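Local atomic coordinates of CRISPR system Cmr subunit Cmr5 (Thermus thermophilus HB8, PDB entry 2ZOP), a protein that is a small all-helical subunit that probably forms part of the Cmr ribonucleoprotein complex of CRISPR antiviral defence. Residues Asp65-Leu78 against Leu93-Lys105. Numbering follows the deposited sequence.
Sequences DLAQVLGYRDLREL and LTREVLAAAEWFK
Leu66 and Ala100 are the nearest CA pair, 6.8 Å apart, and the axes of Asp65-Val69 and Leu93-Lys105 approach to 10.0 Å at 120°. Leu66 is a knob in the hole formed by Val97, Ala100, Ala101 and Phe104: with CG anti to the backbone N (chi1 179°), its CD1 comes 3.7 Å from Ala101 CA, while CD2 turns to Val97 CG1. The far end of Phe104 reaches the opposing backbone, its ring met obliquely, with Phe104 CE2 3.5 Å from Leu66 CA; Phe104 CZ also meets Val69 CG2 at 3.6 Å. Leu70 lies across Val97 and Ala100, CD2 on Ala100 CB and CD1 on Val97 CG2, the latter pair tight at 3.4 Å. In this all-alpha Cmr5 fold, a Schellman motif at Gly71 ends helix 57-69, and Asp74 N-caps helix 75-84, its OD1 accepting from Glu77 N. Beyond this turn Leu78 again points toward helix 87-111, its CD1 touching Leu93 CD1 and Val97 CG2. Tyr72 OH lies 3.6 Å from Leu93 CD1 and shares a water with Glu96 OE2; Glu96 OE1 is salt-bridged to Arg4. Helix 25-42 adjoins the knob through Leu35, and Leu44 packs on Leu93 and Val97.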
ATOM      1  N   ASP A  65     -11.878 -14.867 -17.162  1.00 15.82           N
ATOM      2  CA  ASP A  65     -12.066 -16.125 -16.447  1.00 15.39           C
ATOM      3  C   ASP A  65     -12.217 -15.871 -14.946  1.00 16.48           C
ATOM      4  O   ASP A  65     -13.118 -16.405 -14.303  1.00 17.11           O
ATOM      5  CB  ASP A  65     -10.878 -17.063 -16.671  1.00 12.39           C
ATOM      6  CG  ASP A  65     -10.850 -17.651 -18.073  1.00 19.21           C
ATOM      7  OD1 ASP A  65     -11.816 -17.432 -18.833  1.00 18.01           O
ATOM      8  OD2 ASP A  65      -9.870 -18.340 -18.413  1.00 14.74           O
ATOM      9  N   LEU A  66     -11.327 -15.061 -14.390  1.00 16.19           N
ATOM     10  CA  LEU A  66     -11.381 -14.761 -12.968  1.00 14.41           C
ATOM     11  C   LEU A  66     -12.696 -14.088 -12.610  1.00 14.69           C
ATOM     12  O   LEU A  66     -13.332 -14.448 -11.621  1.00 12.57           O
ATOM     13  CB  LEU A  66     -10.192 -13.881 -12.559  1.00 16.82           C
ATOM     14  CG  LEU A  66     -10.155 -13.469 -11.077  1.00 20.19           C
ATOM     15  CD1 LEU A  66      -8.729 -13.288 -10.603  1.00 22.57           C
ATOM     16  CD2 LEU A  66     -10.941 -12.190 -10.907  1.00 19.44           C
ATOM     17  N   ALA A  67     -13.119 -13.117 -13.413  1.00 13.78           N
ATOM     18  CA  ALA A  67     -14.376 -12.436 -13.134  1.00 13.58           C
ATOM     19  C   ALA A  67     -15.543 -13.429 -13.155  1.00 16.54           C
ATOM     20  O   ALA A  67     -16.475 -13.311 -12.361  1.00 15.17           O
ATOM     21  CB  ALA A  67     -14.618 -11.319 -14.152  1.00 15.10           C
ATOM     22  N   GLN A  68     -15.494 -14.412 -14.052  1.00 16.50           N
ATOM     23  CA  GLN A  68     -16.585 -15.380 -14.123  1.00 19.22           C
ATOM     24  C   GLN A  68     -16.553 -16.300 -12.911  1.00 19.65           C
ATOM     25  O   GLN A  68     -17.597 -16.639 -12.351  1.00 17.99           O
ATOM     26  CB  GLN A  68     -16.508 -16.170 -15.434  1.00 19.54           C
ATOM     27  CG  GLN A  68     -16.893 -15.313 -16.633  1.00 22.35           C
ATOM     28  CD  GLN A  68     -16.568 -15.949 -17.982  1.00 25.88           C
ATOM     29  OE1 GLN A  68     -17.002 -15.457 -19.020  1.00 34.53           O
ATOM     30  NE2 GLN A  68     -15.798 -17.024 -17.971  1.00 26.39           N
ATOM     31  N   VAL A  69     -15.352 -16.684 -12.491  1.00 18.42           N
ATOM     32  CA  VAL A  69     -15.215 -17.528 -11.312  1.00 19.01           C
ATOM     33  C   VAL A  69     -15.855 -16.817 -10.120  1.00 19.59           C
ATOM     34  O   VAL A  69     -16.480 -17.450  -9.275  1.00 19.67           O
ATOM     35  CB  VAL A  69     -13.736 -17.807 -11.011  1.00 15.45           C
ATOM     36  CG1 VAL A  69     -13.568 -18.342  -9.603  1.00 18.78           C
ATOM     37  CG2 VAL A  69     -13.213 -18.814 -12.009  1.00 15.97           C
ATOM     38  N   LEU A  70     -15.702 -15.496 -10.059  1.00 18.13           N
ATOM     39  CA  LEU A  70     -16.286 -14.735  -8.972  1.00 19.86           C
ATOM     40  C   LEU A  70     -17.784 -14.481  -9.151  1.00 20.11           C
ATOM     41  O   LEU A  70     -18.415 -13.889  -8.288  1.00 21.22           O
ATOM     42  CB  LEU A  70     -15.546 -13.411  -8.789  1.00 21.21           C
ATOM     43  CG  LEU A  70     -14.117 -13.526  -8.249  1.00 23.49           C
ATOM     44  CD1 LEU A  70     -13.533 -12.135  -8.064  1.00 26.27           C
ATOM     45  CD2 LEU A  70     -14.121 -14.274  -6.923  1.00 24.90           C
ATOM     46  N   GLY A  71     -18.347 -14.921 -10.273  1.00 22.86           N
ATOM     47  CA  GLY A  71     -19.772 -14.743 -10.490  1.00 22.99           C
ATOM     48  C   GLY A  71     -20.197 -13.553 -11.330  1.00 23.71           C
ATOM     49  O   GLY A  71     -21.396 -13.276 -11.445  1.00 23.07           O
ATOM     50  N   TYR A  72     -19.234 -12.845 -11.913  1.00 18.55           N
ATOM     51  CA  TYR A  72     -19.546 -11.695 -12.760  1.00 17.77           C
ATOM     52  C   TYR A  72     -19.605 -12.162 -14.207  1.00 16.01           C
ATOM     53  O   TYR A  72     -19.086 -13.226 -14.537  1.00 12.76           O
ATOM     54  CB  TYR A  72     -18.467 -10.618 -12.608  1.00 16.23           C
ATOM     55  CG  TYR A  72     -18.461  -9.990 -11.236  1.00 20.14           C
ATOM     56  CD1 TYR A  72     -19.293  -8.914 -10.939  1.00 15.53           C
ATOM     57  CD2 TYR A  72     -17.656 -10.503 -10.221  1.00 19.13           C
ATOM     58  CE1 TYR A  72     -19.325  -8.363  -9.655  1.00 20.18           C
ATOM     59  CE2 TYR A  72     -17.677  -9.967  -8.946  1.00 21.70           C
ATOM     60  CZ  TYR A  72     -18.509  -8.900  -8.664  1.00 19.30           C
ATOM     61  OH  TYR A  72     -18.519  -8.365  -7.394  1.00 22.65           O
ATOM     62  N   ARG A  73     -20.228 -11.363 -15.064  1.00 14.86           N
ATOM     63  CA  ARG A  73     -20.339 -11.697 -16.481  1.00 18.92           C
ATOM     64  C   ARG A  73     -18.969 -11.771 -17.160  1.00 19.10           C
ATOM     65  O   ARG A  73     -18.689 -12.693 -17.930  1.00 17.04           O
ATOM     66  CB  ARG A  73     -21.186 -10.640 -17.197  1.00 19.96           C
ATOM     67  CG  ARG A  73     -21.462 -10.937 -18.660  1.00 24.55           C
ATOM     68  CD  ARG A  73     -22.016  -9.699 -19.366  1.00 26.43           C
ATOM     69  NE  ARG A  73     -21.066  -8.594 -19.281  1.00 24.24           N
ATOM     70  CZ  ARG A  73     -21.307  -7.424 -18.691  1.00 25.13           C
ATOM     71  NH1 ARG A  73     -22.485  -7.177 -18.126  1.00 22.01           N
ATOM     72  NH2 ARG A  73     -20.346  -6.509 -18.640  1.00 20.13           N
ATOM     73  N   ASP A  74     -18.130 -10.780 -16.871  1.00 16.37           N
ATOM     74  CA  ASP A  74     -16.798 -10.687 -17.458  1.00 18.91           C
ATOM     75  C   ASP A  74     -15.978  -9.643 -16.711  1.00 15.74           C
ATOM     76  O   ASP A  74     -16.449  -9.045 -15.743  1.00 15.60           O
ATOM     77  CB  ASP A  74     -16.898 -10.294 -18.939  1.00 17.54           C
ATOM     78  CG  ASP A  74     -17.790  -9.076 -19.161  1.00 19.73           C
ATOM     79  OD1 ASP A  74     -17.749  -8.142 -18.337  1.00 18.53           O
ATOM     80  OD2 ASP A  74     -18.534  -9.049 -20.166  1.00 21.47           O
ATOM     81  N   LEU A  75     -14.752  -9.423 -17.172  1.00 16.78           N
ATOM     82  CA  LEU A  75     -13.863  -8.451 -16.547  1.00 16.28           C
ATOM     83  C   LEU A  75     -14.505  -7.067 -16.443  1.00 15.17           C
ATOM     84  O   LEU A  75     -14.386  -6.406 -15.407  1.00 14.88           O
ATOM     85  CB  LEU A  75     -12.544  -8.353 -17.332  1.00 13.98           C
ATOM     86  CG  LEU A  75     -11.467  -7.435 -16.739  1.00 19.58           C
ATOM     87  CD1 LEU A  75     -11.175  -7.846 -15.291  1.00 13.84           C
ATOM     88  CD2 LEU A  75     -10.197  -7.519 -17.577  1.00 15.30           C
ATOM     89  N   ARG A  76     -15.181  -6.627 -17.512  1.00 14.68           N
ATOM     90  CA  ARG A  76     -15.822  -5.314 -17.496  1.00 17.31           C
ATOM     91  C   ARG A  76     -16.834  -5.157 -16.365  1.00 18.44           C
ATOM     92  O   ARG A  76     -16.874  -4.117 -15.701  1.00 17.27           O
ATOM     93  CB  ARG A  76     -16.531  -5.013 -18.829  1.00 21.27           C
ATOM     94  CG  ARG A  76     -15.619  -4.499 -19.922  1.00 27.78           C
ATOM     95  CD  ARG A  76     -16.421  -4.002 -21.122  1.00 31.84           C
ATOM     96  NE  ARG A  76     -15.554  -3.489 -22.178  1.00 36.81           N
ATOM     97  CZ  ARG A  76     -14.716  -4.235 -22.893  1.00 42.30           C
ATOM     98  NH1 ARG A  76     -14.625  -5.540 -22.680  1.00 44.36           N
ATOM     99  NH2 ARG A  76     -13.962  -3.674 -23.827  1.00 46.44           N
ATOM    100  N   GLU A  77     -17.664  -6.167 -16.139  1.00 17.40           N
ATOM    101  CA  GLU A  77     -18.643  -6.028 -15.064  1.00 19.50           C
ATOM    102  C   GLU A  77     -17.946  -5.957 -13.699  1.00 16.96           C
ATOM    103  O   GLU A  77     -18.309  -5.146 -12.849  1.00 15.40           O
ATOM    104  CB  GLU A  77     -19.656  -7.171 -15.085  1.00 17.04           C
ATOM    105  CG  GLU A  77     -20.747  -6.980 -14.041  1.00 23.75           C
ATOM    106  CD  GLU A  77     -21.794  -8.070 -14.044  1.00 23.43           C
ATOM    107  OE1 GLU A  77     -21.431  -9.254 -14.092  1.00 25.14           O
ATOM    108  OE2 GLU A  77     -22.993  -7.738 -13.979  1.00 30.92           O
ATOM    109  N   LEU A  78     -16.942  -6.804 -13.496  1.00 16.23           N
ATOM    110  CA  LEU A  78     -16.190  -6.804 -12.235  1.00 17.18           C
ATOM    111  C   LEU A  78     -15.512  -5.435 -12.025  1.00 15.54           C
ATOM    112  O   LEU A  78     -15.559  -4.862 -10.935  1.00 13.84           O
ATOM    113  CB  LEU A  78     -15.133  -7.922 -12.253  1.00 16.03           C
ATOM    114  CG  LEU A  78     -14.046  -7.906 -11.155  1.00 16.64           C
ATOM    115  CD1 LEU A  78     -14.675  -8.116  -9.771  1.00 12.82           C
ATOM    116  CD2 LEU A  78     -13.011  -9.003 -11.438  1.00 12.55           C
ATOM    117  N   LEU A  93     -14.076  -6.726  -1.853  1.00 16.33           N
ATOM    118  CA  LEU A  93     -13.941  -7.208  -3.224  1.00 17.07           C
ATOM    119  C   LEU A  93     -12.472  -7.500  -3.494  1.00 18.51           C
ATOM    120  O   LEU A  93     -12.122  -8.489  -4.148  1.00 15.46           O
ATOM    121  CB  LEU A  93     -14.452  -6.167  -4.215  1.00 17.48           C
ATOM    122  CG  LEU A  93     -14.406  -6.599  -5.681  1.00 17.76           C
ATOM    123  CD1 LEU A  93     -15.256  -7.850  -5.872  1.00 22.25           C
ATOM    124  CD2 LEU A  93     -14.900  -5.449  -6.568  1.00 17.33           C
ATOM    125  N   THR A  94     -11.610  -6.629  -2.978  1.00 18.18           N
ATOM    126  CA  THR A  94     -10.177  -6.801  -3.145  1.00 18.85           C
ATOM    127  C   THR A  94      -9.755  -8.170  -2.586  1.00 18.39           C
ATOM    128  O   THR A  94      -9.047  -8.924  -3.249  1.00 18.46           O
ATOM    129  CB  THR A  94      -9.402  -5.671  -2.423  1.00 18.14           C
ATOM    130  OG1 THR A  94      -9.609  -4.428  -3.117  1.00 16.73           O
ATOM    131  CG2 THR A  94      -7.904  -5.992  -2.365  1.00 14.99           C
ATOM    132  N   ARG A  95     -10.201  -8.490  -1.374  1.00 16.46           N
ATOM    133  CA  ARG A  95      -9.851  -9.769  -0.749  1.00 19.73           C
ATOM    134  C   ARG A  95     -10.289 -10.961  -1.584  1.00 18.04           C
ATOM    135  O   ARG A  95      -9.551 -11.928  -1.723  1.00 18.16           O
ATOM    136  CB  ARG A  95     -10.494  -9.904   0.633  1.00 23.22           C
ATOM    137  CG  ARG A  95      -9.986  -8.940   1.686  1.00 30.80           C
ATOM    138  CD  ARG A  95     -10.367  -9.447   3.076  1.00 33.93           C
ATOM    139  NE  ARG A  95     -11.814  -9.590   3.249  1.00 30.51           N
ATOM    140  CZ  ARG A  95     -12.619  -8.633   3.706  1.00 36.16           C
ATOM    141  NH1 ARG A  95     -12.130  -7.449   4.045  1.00 35.40           N
ATOM    142  NH2 ARG A  95     -13.917  -8.860   3.832  1.00 37.12           N
ATOM    143  N   GLU A  96     -11.506 -10.886  -2.110  1.00 18.15           N
ATOM    144  CA  GLU A  96     -12.085 -11.949  -2.934  1.00 20.80           C
ATOM    145  C   GLU A  96     -11.327 -12.147  -4.243  1.00 17.14           C
ATOM    146  O   GLU A  96     -10.985 -13.266  -4.610  1.00 18.55           O
ATOM    147  CB  GLU A  96     -13.561 -11.628  -3.204  1.00 22.97           C
ATOM    148  CG  GLU A  96     -14.410 -11.707  -1.942  1.00 25.92           C
ATOM    149  CD  GLU A  96     -15.825 -11.184  -2.124  1.00 32.08           C
ATOM    150  OE1 GLU A  96     -16.646 -11.354  -1.193  1.00 32.86           O
ATOM    151  OE2 GLU A  96     -16.118 -10.598  -3.183  1.00 33.38           O
ATOM    152  N   VAL A  97     -11.055 -11.058  -4.943  1.00 17.50           N
ATOM    153  CA  VAL A  97     -10.320 -11.136  -6.199  1.00 15.96           C
ATOM    154  C   VAL A  97      -8.915 -11.686  -5.932  1.00 17.88           C
ATOM    155  O   VAL A  97      -8.433 -12.557  -6.658  1.00 15.45           O
ATOM    156  CB  VAL A  97     -10.259  -9.742  -6.871  1.00 18.89           C
ATOM    157  CG1 VAL A  97      -9.309  -9.750  -8.052  1.00 13.14           C
ATOM    158  CG2 VAL A  97     -11.661  -9.349  -7.334  1.00 13.25           C
ATOM    159  N   LEU A  98      -8.268 -11.206  -4.874  1.00 19.00           N
ATOM    160  CA  LEU A  98      -6.923 -11.685  -4.541  1.00 18.72           C
ATOM    161  C   LEU A  98      -6.948 -13.191  -4.245  1.00 18.98           C
ATOM    162  O   LEU A  98      -6.069 -13.930  -4.691  1.00 20.04           O
ATOM    163  CB  LEU A  98      -6.361 -10.916  -3.334  1.00 17.92           C
ATOM    164  CG  LEU A  98      -4.943 -11.276  -2.868  1.00 21.71           C
ATOM    165  CD1 LEU A  98      -3.981 -11.109  -4.027  1.00 24.25           C
ATOM    166  CD2 LEU A  98      -4.521 -10.384  -1.699  1.00 24.23           C
ATOM    167  N   ALA A  99      -7.953 -13.654  -3.507  1.00 17.33           N
ATOM    168  CA  ALA A  99      -8.049 -15.087  -3.197  1.00 17.89           C
ATOM    169  C   ALA A  99      -8.262 -15.921  -4.466  1.00 16.80           C
ATOM    170  O   ALA A  99      -7.629 -16.962  -4.639  1.00 14.56           O
ATOM    171  CB  ALA A  99      -9.185 -15.346  -2.216  1.00 20.08           C
ATOM    172  N   ALA A 100      -9.162 -15.471  -5.343  1.00 16.52           N
ATOM    173  CA  ALA A 100      -9.426 -16.180  -6.598  1.00 14.40           C
ATOM    174  C   ALA A 100      -8.161 -16.155  -7.464  1.00 17.64           C
ATOM    175  O   ALA A 100      -7.773 -17.165  -8.048  1.00 20.28           O
ATOM    176  CB  ALA A 100     -10.600 -15.521  -7.343  1.00 17.46           C
ATOM    177  N   ALA A 101      -7.508 -14.999  -7.522  1.00 16.06           N
ATOM    178  CA  ALA A 101      -6.285 -14.841  -8.301  1.00 16.86           C
ATOM    179  C   ALA A 101      -5.195 -15.817  -7.837  1.00 19.57           C
ATOM    180  O   ALA A 101      -4.520 -16.451  -8.659  1.00 13.49           O
ATOM    181  CB  ALA A 101      -5.786 -13.405  -8.190  1.00 19.29           C
ATOM    182  N   GLU A 102      -5.011 -15.940  -6.526  1.00 17.42           N
ATOM    183  CA  GLU A 102      -4.003 -16.865  -6.014  1.00 18.75           C
ATOM    184  C   GLU A 102      -4.264 -18.298  -6.490  1.00 17.10           C
ATOM    185  O   GLU A 102      -3.323 -19.045  -6.757  1.00 20.52           O
ATOM    186  CB  GLU A 102      -3.960 -16.828  -4.482  1.00 20.45           C
ATOM    187  CG  GLU A 102      -3.412 -15.530  -3.909  1.00 26.20           C
ATOM    188  CD  GLU A 102      -1.945 -15.316  -4.248  1.00 30.00           C
ATOM    189  OE1 GLU A 102      -1.349 -14.349  -3.725  1.00 31.54           O
ATOM    190  OE2 GLU A 102      -1.389 -16.111  -5.040  1.00 29.59           O
ATOM    191  N   TRP A 103      -5.532 -18.688  -6.593  1.00 14.80           N
ATOM    192  CA  TRP A 103      -5.845 -20.037  -7.057  1.00 15.53           C
ATOM    193  C   TRP A 103      -5.471 -20.198  -8.526  1.00 15.94           C
ATOM    194  O   TRP A 103      -4.922 -21.222  -8.921  1.00 15.33           O
ATOM    195  CB  TRP A 103      -7.331 -20.362  -6.836  1.00 17.05           C
ATOM    196  CG  TRP A 103      -7.644 -20.618  -5.393  1.00 16.75           C
ATOM    197  CD1 TRP A 103      -8.529 -19.933  -4.616  1.00 19.94           C
ATOM    198  CD2 TRP A 103      -7.033 -21.600  -4.539  1.00 18.49           C
ATOM    199  NE1 TRP A 103      -8.506 -20.420  -3.330  1.00 19.46           N
ATOM    200  CE2 TRP A 103      -7.598 -21.442  -3.252  1.00 22.50           C
ATOM    201  CE3 TRP A 103      -6.063 -22.593  -4.734  1.00 19.70           C
ATOM    202  CZ2 TRP A 103      -7.225 -22.242  -2.160  1.00 20.21           C
ATOM    203  CZ3 TRP A 103      -5.690 -23.393  -3.650  1.00 20.35           C
ATOM    204  CH2 TRP A 103      -6.274 -23.208  -2.376  1.00 20.84           C
ATOM    205  N   PHE A 104      -5.764 -19.188  -9.337  1.00 14.09           N
ATOM    206  CA  PHE A 104      -5.407 -19.235 -10.752  1.00 16.29           C
ATOM    207  C   PHE A 104      -3.893 -19.397 -10.841  1.00 17.13           C
ATOM    208  O   PHE A 104      -3.381 -20.191 -11.639  1.00 13.41           O
ATOM    209  CB  PHE A 104      -5.817 -17.937 -11.450  1.00 12.81           C
ATOM    210  CG  PHE A 104      -7.225 -17.947 -11.973  1.00 12.71           C
ATOM    211  CD1 PHE A 104      -7.504 -18.433 -13.251  1.00 13.66           C
ATOM    212  CD2 PHE A 104      -8.272 -17.479 -11.193  1.00 12.02           C
ATOM    213  CE1 PHE A 104      -8.800 -18.453 -13.741  1.00 13.33           C
ATOM    214  CE2 PHE A 104      -9.578 -17.494 -11.674  1.00 14.40           C
ATOM    215  CZ  PHE A 104      -9.843 -17.982 -12.953  1.00 15.45           C
ATOM    216  N   LYS A 105      -3.188 -18.634 -10.011  1.00 15.18           N
ATOM    217  CA  LYS A 105      -1.731 -18.686  -9.974  1.00 16.38           C
ATOM    218  C   LYS A 105      -1.228 -20.080  -9.616  1.00 15.22           C
ATOM    219  O   LYS A 105      -0.371 -20.643 -10.301  1.00 14.24           O
ATOM    220  CB  LYS A 105      -1.199 -17.665  -8.961  1.00 17.40           C
ATOM    221  CG  LYS A 105       0.306 -17.750  -8.731  1.00 20.04           C
ATOM    222  CD  LYS A 105       0.809 -16.553  -7.939  1.00 24.08           C
ATOM    223  CE  LYS A 105       2.289 -16.699  -7.608  1.00 26.94           C
ATOM    224  NZ  LYS A 105       2.505 -17.824  -6.639  1.00 33.14           N
TER
HETATM  225  O   HOH W   1     -18.226 -10.250  -5.473  1.00 31.53           O